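Local coordinates for protein Ala-tRNApro hydrolase ProX (Aeropyrum pernix, PDB 1WDV) that probably acts as an aminoacyl-tRNA deacylase, a putative trans-editing enzyme that would hydrolyse alanine from mischarged tRNA-Pro, at residues E6-A11 and P100-P105; G54-V59 and N69-L74; P78-L81 and N85-V88. All blocks are in the same frame, centred on the assembly; numbering follows the deposited sequence.

Contact 1. Residues E6-A11 and P100-P105; sequences EEWIKA and PVALPP
Ala102, whose carbonyl O is hydrogen-bonded to Tyr93 OH, places its backbone N over the face of the Trp8 indole, 3.8 Å from Trp8 CD1. This N lies above the five-membered end of the ring; the six-membered end is taken by Val101, whose CG1 makes a CH-pi contact 3.6 Å from the centroid of the Trp8 six-membered ring and 13° off its normal. Val101 CB lies over the middle of the indole, and CG2 comes within 3.8 Å of Trp8 CE3, so both methyls of the valine bear on one face. Trp8 CG stands anti to the backbone N (chi1 -172°), which carries the indole out from helix 4-12 to the loop. Nearer the helix, Ala102 CB touches Trp8 CB at 4.1 Å. The Trp8 ring also meets that of Trp16, their planes about 25° apart, while Val101 packs on Leu139 of helix 136-143. With an alanine in place of Trp8, Val101 would probably lose the flat surface under its methyls and the helix much of its hold on the loop. Across these two segments the attachment is mainly apolar packing and CH-pi contact, so it should depend more on the fit of surfaces than on bond direction.

Contact 2. Residues G54-V59 and N69-L74; sequences GVYAVV and NSMKEL
Met71, present as selenomethionine, reaches from helix 68-75 to strand 55-61 and places its terminal methyl against Tyr56 and Val58. The aromatic part of the contact is a CH-pi interaction: Met71 CE sits 4.1 Å from the centroid of the Tyr56 ring, 25° off the normal. The methyl is displaced toward the root of the ring, and its nearest ring atom is Tyr56 CG at 3.7 Å. Tyr56 CB is almost as near, which makes the methyl a neighbour of the whole base of the tyrosine.

The aliphatic part involves Val58, two residues further along the strand and directed to the same side of the sheet. Val58 CG2 is 3.9 Å from Met71 CE, and the selenium is no farther away, so the last bond of the Met71 side chain lies against this one branch. The Met71 chain turns at both chi2 (-52°) and chi3 (-67°). These two bends bring the methyl into the angle between the tyrosine ring and the valine.

Polar bonds of the strand segment go to Asp50, outside the two segments: Tyr56 OH is hydrogen-bonded to Asp50 OD2, a bond that should restrain the far end of the ring, and Asp50 OD1 also receives the N of Gly54.

The strand is central in the mixed sheet, pairing through backbone hydrogen bonds with 43-50 on one edge and 108-112 on the other. Helix 68-75 covers the face that carries Tyr56 and Val58, with Met71 also touching Val79 of strand 79-81 and Leu74 reaching Val110 of strand 108-112, while Val150, from a loop, also packs on Val58.

Contact 3. Residues P78-L81 and N85-V88; sequences PVRL and NEVV
Arg80 and Glu86 form a bidentate salt bridge in which the guanidinium meets the carboxylate end-on. NH1 of Arg80 bonds OE1 of Glu86 at 2.8 Å with an N-H...O angle of 169°, and Arg80 NH2 reaches Glu86 OE2 at the same length and nearly as straight. Each carboxylate oxygen uses its syn lone pair, and the two planes are only 7° apart, so the pair of bonds fixes both groups against rotation. With Arg80 CG lying between the backbone N and the carbonyl carbon (chi1 70°), the chain runs extended from CG to NE and brings the guanidinium up to the carboxylate of Glu86.

Arg80 NH1 also gives a more bent bond to its neighbour's carbonyl, Leu81 O, at 3.0 Å. The Arg83 guanidinium lies close to Arg80 NH1; the nearby carboxylate would probably ease the proximity of these like charges. Packing is slight by comparison: Arg80 and Glu86 both touch Leu49 of strand 43-50, the strand with which Arg80 pairs through its backbone.

At the start of helix 84-91, Arg83 N is hydrogen-bonded to Glu86 OE1, so the same carboxylate that meets this backbone N-H also makes the surface salt bridge joining edge strand 79-81 to the helix that follows it.

Overall arrangement
Contact 2 and contact 3 follow one another along the chain, and both lie inside the long stretch of chain that contact 1 closes between the N-terminal helix 4-12 and the 100-105 segment. Their centres are about 11 Å apart, and both rest on the mixed five-stranded sheet: strand 55-61 lies at its middle, strand 79-81 at one edge, and Val79 CG2 meets Met71 CB at 3.9 Å. The centre of contact 1 is about 21 Å from each of the others, yet it touches contact 2 through Leu103 on Ala57 and Pro100 on Val59. The central strand thus links helix 68-75 with the loop on its other face, within the probable editing domain.

Contact 1. Residues E6-A11 and P100-P105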
ATOM      1  N   GLU A   6       0.272  10.766  -9.529  1.00 15.03           N
ATOM      2  CA  GLU A   6      -0.429  12.047  -9.687  1.00 19.15           C
ATOM      3  C   GLU A   6      -1.420  11.986 -10.849  1.00 17.80           C
ATOM      4  O   GLU A   6      -2.541  12.491 -10.743  1.00 16.46           O
ATOM      5  CB  GLU A   6       0.575  13.190  -9.918  1.00 22.64           C
ATOM      6  CG  GLU A   6       1.349  13.593  -8.667  1.00 32.34           C
ATOM      7  CD  GLU A   6       2.511  14.555  -8.953  1.00 38.76           C
ATOM      8  OE1 GLU A   6       2.250  15.704  -9.400  1.00 40.85           O
ATOM      9  OE2 GLU A   6       3.683  14.155  -8.730  1.00 41.55           O
ATOM     10  N   GLU A   7      -0.996  11.373 -11.955  1.00 20.39           N
ATOM     11  CA  GLU A   7      -1.844  11.231 -13.142  1.00 20.61           C
ATOM     12  C   GLU A   7      -3.055  10.329 -12.837  1.00 19.32           C
ATOM     13  O   GLU A   7      -4.141  10.522 -13.378  1.00 17.66           O
ATOM     14  CB  GLU A   7      -1.037  10.636 -14.323  1.00 24.87           C
ATOM     15  CG  GLU A   7       0.186  11.452 -14.811  1.00 30.43           C
ATOM     16  CD  GLU A   7       1.081  10.674 -15.821  1.00 37.34           C
ATOM     17  OE1 GLU A   7       1.539   9.547 -15.505  1.00 40.78           O
ATOM     18  OE2 GLU A   7       1.335  11.186 -16.941  1.00 39.52           O
ATOM     19  N   TRP A   8      -2.876   9.354 -11.949  1.00 17.70           N
ATOM     20  CA  TRP A   8      -3.949   8.440 -11.607  1.00 15.77           C
ATOM     21  C   TRP A   8      -5.031   9.190 -10.840  1.00 14.50           C
ATOM     22  O   TRP A   8      -6.221   9.033 -11.098  1.00 13.85           O
ATOM     23  CB  TRP A   8      -3.389   7.278 -10.760  1.00 16.46           C
ATOM     24  CG  TRP A   8      -4.364   6.161 -10.499  1.00 18.42           C
ATOM     25  CD1 TRP A   8      -4.502   5.011 -11.230  1.00 18.27           C
ATOM     26  CD2 TRP A   8      -5.342   6.092  -9.454  1.00 17.93           C
ATOM     27  NE1 TRP A   8      -5.507   4.233 -10.703  1.00 20.00           N
ATOM     28  CE2 TRP A   8      -6.042   4.870  -9.614  1.00 19.32           C
ATOM     29  CE3 TRP A   8      -5.700   6.938  -8.400  1.00 18.73           C
ATOM     30  CZ2 TRP A   8      -7.076   4.482  -8.756  1.00 21.31           C
ATOM     31  CZ3 TRP A   8      -6.733   6.549  -7.542  1.00 20.67           C
ATOM     32  CH2 TRP A   8      -7.409   5.326  -7.731  1.00 23.30           C
ATOM     33  N   ILE A   9      -4.604  10.010  -9.883  1.00 12.25           N
ATOM     34  CA  ILE A   9      -5.510  10.781  -9.055  1.00 13.74           C
ATOM     35  C   ILE A   9      -6.351  11.721  -9.892  1.00 16.01           C
ATOM     36  O   ILE A   9      -7.566  11.815  -9.714  1.00 16.56           O
ATOM     37  CB  ILE A   9      -4.717  11.598  -8.024  1.00 13.12           C
ATOM     38  CG1 ILE A   9      -4.045  10.613  -7.073  1.00 10.72           C
ATOM     39  CG2 ILE A   9      -5.641  12.582  -7.261  1.00 12.93           C
ATOM     40  CD1 ILE A   9      -2.959  11.216  -6.208  1.00 11.93           C
ATOM     41  N   LYS A  10      -5.676  12.427 -10.784  1.00 16.70           N
ATOM     42  CA  LYS A  10      -6.353  13.374 -11.657  1.00 20.57           C
ATOM     43  C   LYS A  10      -7.383  12.665 -12.554  1.00 21.54           C
ATOM     44  O   LYS A  10      -8.527  13.136 -12.710  1.00 21.48           O
ATOM     45  CB  LYS A  10      -5.316  14.106 -12.501  1.00 20.95           C
ATOM     46  CG  LYS A  10      -5.906  15.143 -13.442  1.00 25.63           C
ATOM     47  CD  LYS A  10      -4.813  15.827 -14.239  1.00 30.36           C
ATOM     48  CE  LYS A  10      -5.397  16.773 -15.287  1.00 33.39           C
ATOM     49  NZ  LYS A  10      -4.314  17.509 -16.015  1.00 33.84           N
ATOM     50  N   ALA A  11      -6.990  11.530 -13.134  1.00 22.63           N
ATOM     51  CA  ALA A  11      -7.892  10.780 -14.009  1.00 22.19           C
ATOM     52  C   ALA A  11      -9.175  10.284 -13.310  1.00 23.82           C
ATOM     53  O   ALA A  11     -10.220  10.111 -13.958  1.00 26.14           O
ATOM     54  CB  ALA A  11      -7.133   9.604 -14.656  1.00 21.33           C
ATOM     55  N   PRO A 100      -0.449   2.342  -3.649  1.00  8.66           N
ATOM     56  CA  PRO A 100      -1.525   1.347  -3.717  1.00  9.32           C
ATOM     57  C   PRO A 100      -2.325   1.470  -5.023  1.00  9.33           C
ATOM     58  O   PRO A 100      -3.284   0.732  -5.261  1.00 11.52           O
ATOM     59  CB  PRO A 100      -2.363   1.682  -2.473  1.00  7.53           C
ATOM     60  CG  PRO A 100      -2.274   3.170  -2.425  1.00  9.62           C
ATOM     61  CD  PRO A 100      -0.797   3.443  -2.721  1.00  8.29           C
ATOM     62  N   VAL A 101      -1.931   2.412  -5.871  1.00  8.48           N
ATOM     63  CA  VAL A 101      -2.584   2.620  -7.158  1.00  9.74           C
ATOM     64  C   VAL A 101      -1.506   2.861  -8.207  1.00 10.39           C
ATOM     65  O   VAL A 101      -0.330   3.074  -7.869  1.00  7.61           O
ATOM     66  CB  VAL A 101      -3.530   3.849  -7.133  1.00  8.91           C
ATOM     67  CG1 VAL A 101      -4.653   3.625  -6.132  1.00  8.79           C
ATOM     68  CG2 VAL A 101      -2.747   5.133  -6.799  1.00  9.02           C
ATOM     69  N   ALA A 102      -1.912   2.819  -9.474  1.00  9.78           N
ATOM     70  CA  ALA A 102      -0.992   3.036 -10.591  1.00 11.32           C
ATOM     71  C   ALA A 102       0.136   1.992 -10.658  1.00  9.76           C
ATOM     72  O   ALA A 102       1.276   2.277 -11.102  1.00 10.36           O
ATOM     73  CB  ALA A 102      -0.423   4.461 -10.533  1.00 11.94           C
ATOM     74  N   LEU A 103      -0.198   0.770 -10.246  1.00 10.60           N
ATOM     75  CA  LEU A 103       0.725  -0.362 -10.323  1.00  7.78           C
ATOM     76  C   LEU A 103       0.386  -1.131 -11.619  1.00  7.90           C
ATOM     77  O   LEU A 103      -0.676  -0.866 -12.244  1.00  9.04           O
ATOM     78  CB  LEU A 103       0.489  -1.312  -9.133  1.00  8.67           C
ATOM     79  CG  LEU A 103       0.725  -0.763  -7.727  1.00 11.28           C
ATOM     80  CD1 LEU A 103       0.167  -1.744  -6.702  1.00 13.88           C
ATOM     81  CD2 LEU A 103       2.238  -0.533  -7.536  1.00 10.09           C
ATOM     82  N   PRO A 104       1.274  -2.055 -12.056  1.00  7.65           N
ATOM     83  CA  PRO A 104       0.975  -2.825 -13.279  1.00  9.75           C
ATOM     84  C   PRO A 104      -0.380  -3.517 -13.043  1.00  9.78           C
ATOM     85  O   PRO A 104      -0.685  -3.986 -11.934  1.00  9.49           O
ATOM     86  CB  PRO A 104       2.156  -3.781 -13.382  1.00  8.40           C
ATOM     87  CG  PRO A 104       3.312  -2.902 -12.896  1.00 10.58           C
ATOM     88  CD  PRO A 104       2.684  -2.243 -11.643  1.00  8.07           C
ATOM     89  N   PRO A 105      -1.220  -3.591 -14.083  1.00  8.60           N
ATOM     90  CA  PRO A 105      -2.548  -4.192 -13.956  1.00  7.66           C
ATOM     91  C   PRO A 105      -2.714  -5.643 -13.552  1.00  8.75           C
ATOM     92  O   PRO A 105      -3.833  -6.067 -13.264  1.00 10.02           O
ATOM     93  CB  PRO A 105      -3.205  -3.851 -15.293  1.00  9.16           C
ATOM     94  CG  PRO A 105      -2.041  -3.912 -16.237  1.00  8.66           C
ATOM     95  CD  PRO A 105      -0.930  -3.212 -15.471  1.00  9.42           C
TER

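Contact 2. Residues G54-V59 and N69-L74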
ATOM      1  N   GLY A  54       1.093 -15.256  -9.427  1.00 10.01           N
ATOM      2  CA  GLY A  54       0.185 -14.216  -8.955  1.00  9.62           C
ATOM      3  C   GLY A  54       0.886 -13.174  -8.092  1.00  9.09           C
ATOM      4  O   GLY A  54       1.793 -13.494  -7.317  1.00  9.50           O
ATOM      5  N   VAL A  55       0.474 -11.921  -8.241  1.00  9.07           N
ATOM      6  CA  VAL A  55       1.101 -10.852  -7.486  1.00  8.35           C
ATOM      7  C   VAL A  55       0.015 -10.016  -6.850  1.00  7.45           C
ATOM      8  O   VAL A  55      -0.940  -9.606  -7.518  1.00  6.83           O
ATOM      9  CB  VAL A  55       1.963  -9.956  -8.385  1.00  8.58           C
ATOM     10  CG1 VAL A  55       2.676  -8.897  -7.529  1.00  6.69           C
ATOM     11  CG2 VAL A  55       2.995 -10.839  -9.152  1.00  7.60           C
ATOM     12  N   TYR A  56       0.182  -9.747  -5.562  1.00  6.68           N
ATOM     13  CA  TYR A  56      -0.773  -8.951  -4.815  1.00  6.32           C
ATOM     14  C   TYR A  56      -0.098  -7.753  -4.138  1.00  5.63           C
ATOM     15  O   TYR A  56       1.091  -7.811  -3.816  1.00  8.42           O
ATOM     16  CB  TYR A  56      -1.408  -9.798  -3.716  1.00  6.88           C
ATOM     17  CG  TYR A  56      -2.021 -11.090  -4.178  1.00  7.07           C
ATOM     18  CD1 TYR A  56      -1.216 -12.204  -4.416  1.00 11.45           C
ATOM     19  CD2 TYR A  56      -3.397 -11.200  -4.372  1.00 13.02           C
ATOM     20  CE1 TYR A  56      -1.758 -13.412  -4.839  1.00 15.44           C
ATOM     21  CE2 TYR A  56      -3.957 -12.429  -4.808  1.00 17.45           C
ATOM     22  CZ  TYR A  56      -3.113 -13.516  -5.032  1.00 16.47           C
ATOM     23  OH  TYR A  56      -3.611 -14.724  -5.476  1.00 25.12           O
ATOM     24  N   ALA A  57      -0.850  -6.672  -3.965  1.00  5.45           N
ATOM     25  CA  ALA A  57      -0.377  -5.473  -3.250  1.00  3.68           C
ATOM     26  C   ALA A  57      -1.361  -5.455  -2.075  1.00  4.96           C
ATOM     27  O   ALA A  57      -2.561  -5.345  -2.270  1.00  6.56           O
ATOM     28  CB  ALA A  57      -0.535  -4.223  -4.106  1.00  5.18           C
ATOM     29  N   VAL A  58      -0.827  -5.563  -0.863  1.00  6.02           N
ATOM     30  CA  VAL A  58      -1.646  -5.670   0.335  1.00  5.69           C
ATOM     31  C   VAL A  58      -1.379  -4.468   1.240  1.00  6.31           C
ATOM     32  O   VAL A  58      -0.271  -4.293   1.738  1.00  6.93           O
ATOM     33  CB  VAL A  58      -1.285  -7.002   1.070  1.00  7.06           C
ATOM     34  CG1 VAL A  58      -2.265  -7.249   2.245  1.00  6.77           C
ATOM     35  CG2 VAL A  58      -1.340  -8.173   0.053  1.00  6.89           C
ATOM     36  N   VAL A  59      -2.413  -3.657   1.455  1.00  4.73           N
ATOM     37  CA  VAL A  59      -2.296  -2.455   2.258  1.00  6.12           C
ATOM     38  C   VAL A  59      -2.712  -2.708   3.690  1.00  6.24           C
ATOM     39  O   VAL A  59      -3.869  -3.069   3.958  1.00  7.80           O
ATOM     40  CB  VAL A  59      -3.175  -1.316   1.676  1.00  7.97           C
ATOM     41  CG1 VAL A  59      -2.963  -0.062   2.455  1.00  7.81           C
ATOM     42  CG2 VAL A  59      -2.801  -1.087   0.194  1.00  6.94           C
ATOM     43  N   ASN A  69      -0.633 -16.566   6.687  1.00 14.57           N
ATOM     44  CA  ASN A  69      -1.669 -17.590   6.617  1.00 16.66           C
ATOM     45  C   ASN A  69      -2.957 -17.010   6.051  1.00 14.13           C
ATOM     46  O   ASN A  69      -3.643 -17.652   5.273  1.00 13.56           O
ATOM     47  CB  ASN A  69      -1.930 -18.154   8.008  1.00 18.16           C
ATOM     48  CG  ASN A  69      -2.960 -19.264   7.999  1.00 25.69           C
ATOM     49  OD1 ASN A  69      -3.924 -19.235   8.767  1.00 31.57           O
ATOM     50  ND2 ASN A  69      -2.756 -20.257   7.139  1.00 29.71           N
ATOM     51  N   SER A  70      -3.292 -15.792   6.460  1.00 15.37           N
ATOM     52  CA  SER A  70      -4.495 -15.165   5.939  1.00 15.73           C
ATOM     53  C   SER A  70      -4.420 -14.924   4.434  1.00 14.63           C
ATOM     54  O   SER A  70      -5.418 -15.088   3.738  1.00 12.73           O
ATOM     55  CB  SER A  70      -4.787 -13.853   6.687  1.00 18.09           C
ATOM     56  OG  SER A  70      -5.070 -14.138   8.046  1.00 20.83           O
HETATM   57  N   MSE A  71      -3.247 -14.545   3.923  1.00 13.89           N
HETATM   58  CA  MSE A  71      -3.088 -14.319   2.495  1.00 15.76           C
HETATM   59  C   MSE A  71      -3.109 -15.643   1.731  1.00 15.46           C
HETATM   60  O   MSE A  71      -3.551 -15.688   0.587  1.00 14.58           O
HETATM   61  CB  MSE A  71      -1.781 -13.561   2.196  1.00 15.15           C
HETATM   62  CG  MSE A  71      -1.889 -12.056   2.253  1.00 18.03           C
HETATM   63 SE   MSE A  71      -3.292 -11.349   1.192  1.00 17.56          SE
HETATM   64  CE  MSE A  71      -2.626 -11.789  -0.576  1.00 13.73           C
ATOM     65  N   LYS A  72      -2.624 -16.719   2.369  1.00 13.39           N
ATOM     66  CA  LYS A  72      -2.623 -18.036   1.749  1.00 13.66           C
ATOM     67  C   LYS A  72      -4.068 -18.472   1.549  1.00 13.72           C
ATOM     68  O   LYS A  72      -4.414 -19.054   0.512  1.00 14.74           O
ATOM     69  CB  LYS A  72      -1.879 -19.044   2.629  1.00 13.88           C
ATOM     70  CG  LYS A  72      -1.946 -20.495   2.127  1.00 15.45           C
ATOM     71  CD  LYS A  72      -1.107 -21.389   3.046  1.00 19.03           C
ATOM     72  CE  LYS A  72      -1.410 -22.888   2.876  1.00 27.66           C
ATOM     73  NZ  LYS A  72      -0.779 -23.502   1.668  1.00 30.97           N
ATOM     74  N   GLU A  73      -4.910 -18.184   2.541  1.00 13.72           N
ATOM     75  CA  GLU A  73      -6.331 -18.520   2.460  1.00 15.62           C
ATOM     76  C   GLU A  73      -7.011 -17.661   1.392  1.00 15.49           C
ATOM     77  O   GLU A  73      -7.793 -18.156   0.574  1.00 15.82           O
ATOM     78  CB  GLU A  73      -7.008 -18.306   3.816  1.00 19.37           C
ATOM     79  CG  GLU A  73      -6.550 -19.297   4.882  1.00 29.82           C
ATOM     80  CD  GLU A  73      -7.023 -18.931   6.286  1.00 34.80           C
ATOM     81  OE1 GLU A  73      -8.196 -18.515   6.434  1.00 39.51           O
ATOM     82  OE2 GLU A  73      -6.224 -19.074   7.245  1.00 39.31           O
ATOM     83  N   LEU A  74      -6.704 -16.370   1.378  1.00 15.10           N
ATOM     84  CA  LEU A  74      -7.317 -15.484   0.387  1.00 17.21           C
ATOM     85  C   LEU A  74      -6.893 -15.879  -1.028  1.00 17.89           C
ATOM     86  O   LEU A  74      -7.725 -15.980  -1.944  1.00 18.94           O
ATOM     87  CB  LEU A  74      -6.913 -14.024   0.668  1.00 18.25           C
ATOM     88  CG  LEU A  74      -7.593 -12.925  -0.164  1.00 18.69           C
ATOM     89  CD1 LEU A  74      -9.108 -13.105  -0.116  1.00 23.90           C
ATOM     90  CD2 LEU A  74      -7.220 -11.556   0.399  1.00 18.13           C
TER

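Contact 3. Residues P78-L81 and N85-V88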
ATOM      1  N   PRO A  78      -0.165 -21.260  -1.918  1.00 14.39           N
ATOM      2  CA  PRO A  78       0.933 -20.912  -1.019  1.00 13.66           C
ATOM      3  C   PRO A  78       1.430 -19.507  -1.393  1.00 13.12           C
ATOM      4  O   PRO A  78       1.532 -19.185  -2.582  1.00 12.66           O
ATOM      5  CB  PRO A  78       1.989 -21.975  -1.329  1.00 13.39           C
ATOM      6  CG  PRO A  78       1.151 -23.167  -1.774  1.00 14.62           C
ATOM      7  CD  PRO A  78       0.121 -22.503  -2.656  1.00 14.54           C
ATOM      8  N   VAL A  79       1.754 -18.687  -0.400  1.00 11.97           N
ATOM      9  CA  VAL A  79       2.252 -17.331  -0.691  1.00 10.66           C
ATOM     10  C   VAL A  79       3.471 -16.960   0.131  1.00 10.23           C
ATOM     11  O   VAL A  79       3.821 -17.634   1.108  1.00 13.88           O
ATOM     12  CB  VAL A  79       1.189 -16.231  -0.401  1.00  9.30           C
ATOM     13  CG1 VAL A  79      -0.004 -16.416  -1.321  1.00 10.83           C
ATOM     14  CG2 VAL A  79       0.758 -16.271   1.058  1.00 10.82           C
ATOM     15  N   ARG A  80       4.118 -15.872  -0.269  1.00  9.23           N
ATOM     16  CA  ARG A  80       5.267 -15.372   0.476  1.00  8.81           C
ATOM     17  C   ARG A  80       5.396 -13.903   0.166  1.00 10.14           C
ATOM     18  O   ARG A  80       4.780 -13.403  -0.765  1.00  9.53           O
ATOM     19  CB  ARG A  80       6.572 -16.085   0.077  1.00  8.70           C
ATOM     20  CG  ARG A  80       7.099 -15.757  -1.337  1.00  9.15           C
ATOM     21  CD  ARG A  80       8.504 -16.336  -1.488  1.00 11.12           C
ATOM     22  NE  ARG A  80       9.020 -16.274  -2.861  1.00  9.74           N
ATOM     23  CZ  ARG A  80       9.564 -15.206  -3.440  1.00  9.04           C
ATOM     24  NH1 ARG A  80       9.674 -14.069  -2.774  1.00  6.51           N
ATOM     25  NH2 ARG A  80      10.031 -15.280  -4.696  1.00 10.32           N
ATOM     26  N   LEU A  81       6.208 -13.207   0.960  1.00  8.77           N
ATOM     27  CA  LEU A  81       6.468 -11.796   0.711  1.00  6.67           C
ATOM     28  C   LEU A  81       7.466 -11.721  -0.419  1.00  7.59           C
ATOM     29  O   LEU A  81       8.383 -12.549  -0.483  1.00  8.89           O
ATOM     30  CB  LEU A  81       7.139 -11.140   1.918  1.00  7.92           C
ATOM     31  CG  LEU A  81       6.230 -10.934   3.107  1.00 11.66           C
ATOM     32  CD1 LEU A  81       7.090 -10.641   4.344  1.00 10.96           C
ATOM     33  CD2 LEU A  81       5.256  -9.790   2.792  1.00 12.58           C
ATOM     34  N   ASN A  85      14.149  -6.702  -4.053  1.00  9.19           N
ATOM     35  CA  ASN A  85      14.492  -6.574  -5.462  1.00  9.01           C
ATOM     36  C   ASN A  85      13.267  -6.922  -6.301  1.00  8.53           C
ATOM     37  O   ASN A  85      13.038  -6.333  -7.360  1.00  9.41           O
ATOM     38  CB  ASN A  85      15.668  -7.507  -5.801  1.00 11.78           C
ATOM     39  CG  ASN A  85      15.330  -8.966  -5.605  1.00 11.33           C
ATOM     40  OD1 ASN A  85      14.857  -9.368  -4.548  1.00 11.04           O
ATOM     41  ND2 ASN A  85      15.594  -9.779  -6.628  1.00 15.16           N
ATOM     42  N   GLU A  86      12.461  -7.863  -5.813  1.00  7.71           N
ATOM     43  CA  GLU A  86      11.263  -8.274  -6.540  1.00  6.64           C
ATOM     44  C   GLU A  86      10.227  -7.167  -6.496  1.00  9.45           C
ATOM     45  O   GLU A  86       9.501  -6.955  -7.470  1.00  7.30           O
ATOM     46  CB  GLU A  86      10.685  -9.560  -5.943  1.00  7.34           C
ATOM     47  CG  GLU A  86      11.566 -10.781  -6.165  1.00  8.47           C
ATOM     48  CD  GLU A  86      11.023 -12.029  -5.508  1.00 13.37           C
ATOM     49  OE1 GLU A  86      10.743 -11.981  -4.298  1.00 11.57           O
ATOM     50  OE2 GLU A  86      10.877 -13.070  -6.206  1.00 13.98           O
ATOM     51  N   VAL A  87      10.128  -6.492  -5.347  1.00  8.06           N
ATOM     52  CA  VAL A  87       9.179  -5.387  -5.207  1.00  8.01           C
ATOM     53  C   VAL A  87       9.454  -4.323  -6.288  1.00  9.20           C
ATOM     54  O   VAL A  87       8.541  -3.877  -6.979  1.00  9.36           O
ATOM     55  CB  VAL A  87       9.275  -4.745  -3.796  1.00  8.25           C
ATOM     56  CG1 VAL A  87       8.391  -3.468  -3.705  1.00  6.87           C
ATOM     57  CG2 VAL A  87       8.843  -5.756  -2.746  1.00  7.76           C
ATOM     58  N   VAL A  88      10.707  -3.909  -6.421  1.00  8.34           N
ATOM     59  CA  VAL A  88      11.042  -2.902  -7.411  1.00  8.13           C
ATOM     60  C   VAL A  88      10.825  -3.378  -8.835  1.00 10.09           C
ATOM     61  O   VAL A  88      10.236  -2.661  -9.659  1.00  9.86           O
ATOM     62  CB  VAL A  88      12.504  -2.445  -7.247  1.00  7.66           C
ATOM     63  CG1 VAL A  88      12.850  -1.460  -8.351  1.00  9.97           C
ATOM     64  CG2 VAL A  88      12.681  -1.822  -5.862  1.00 10.50           C
TER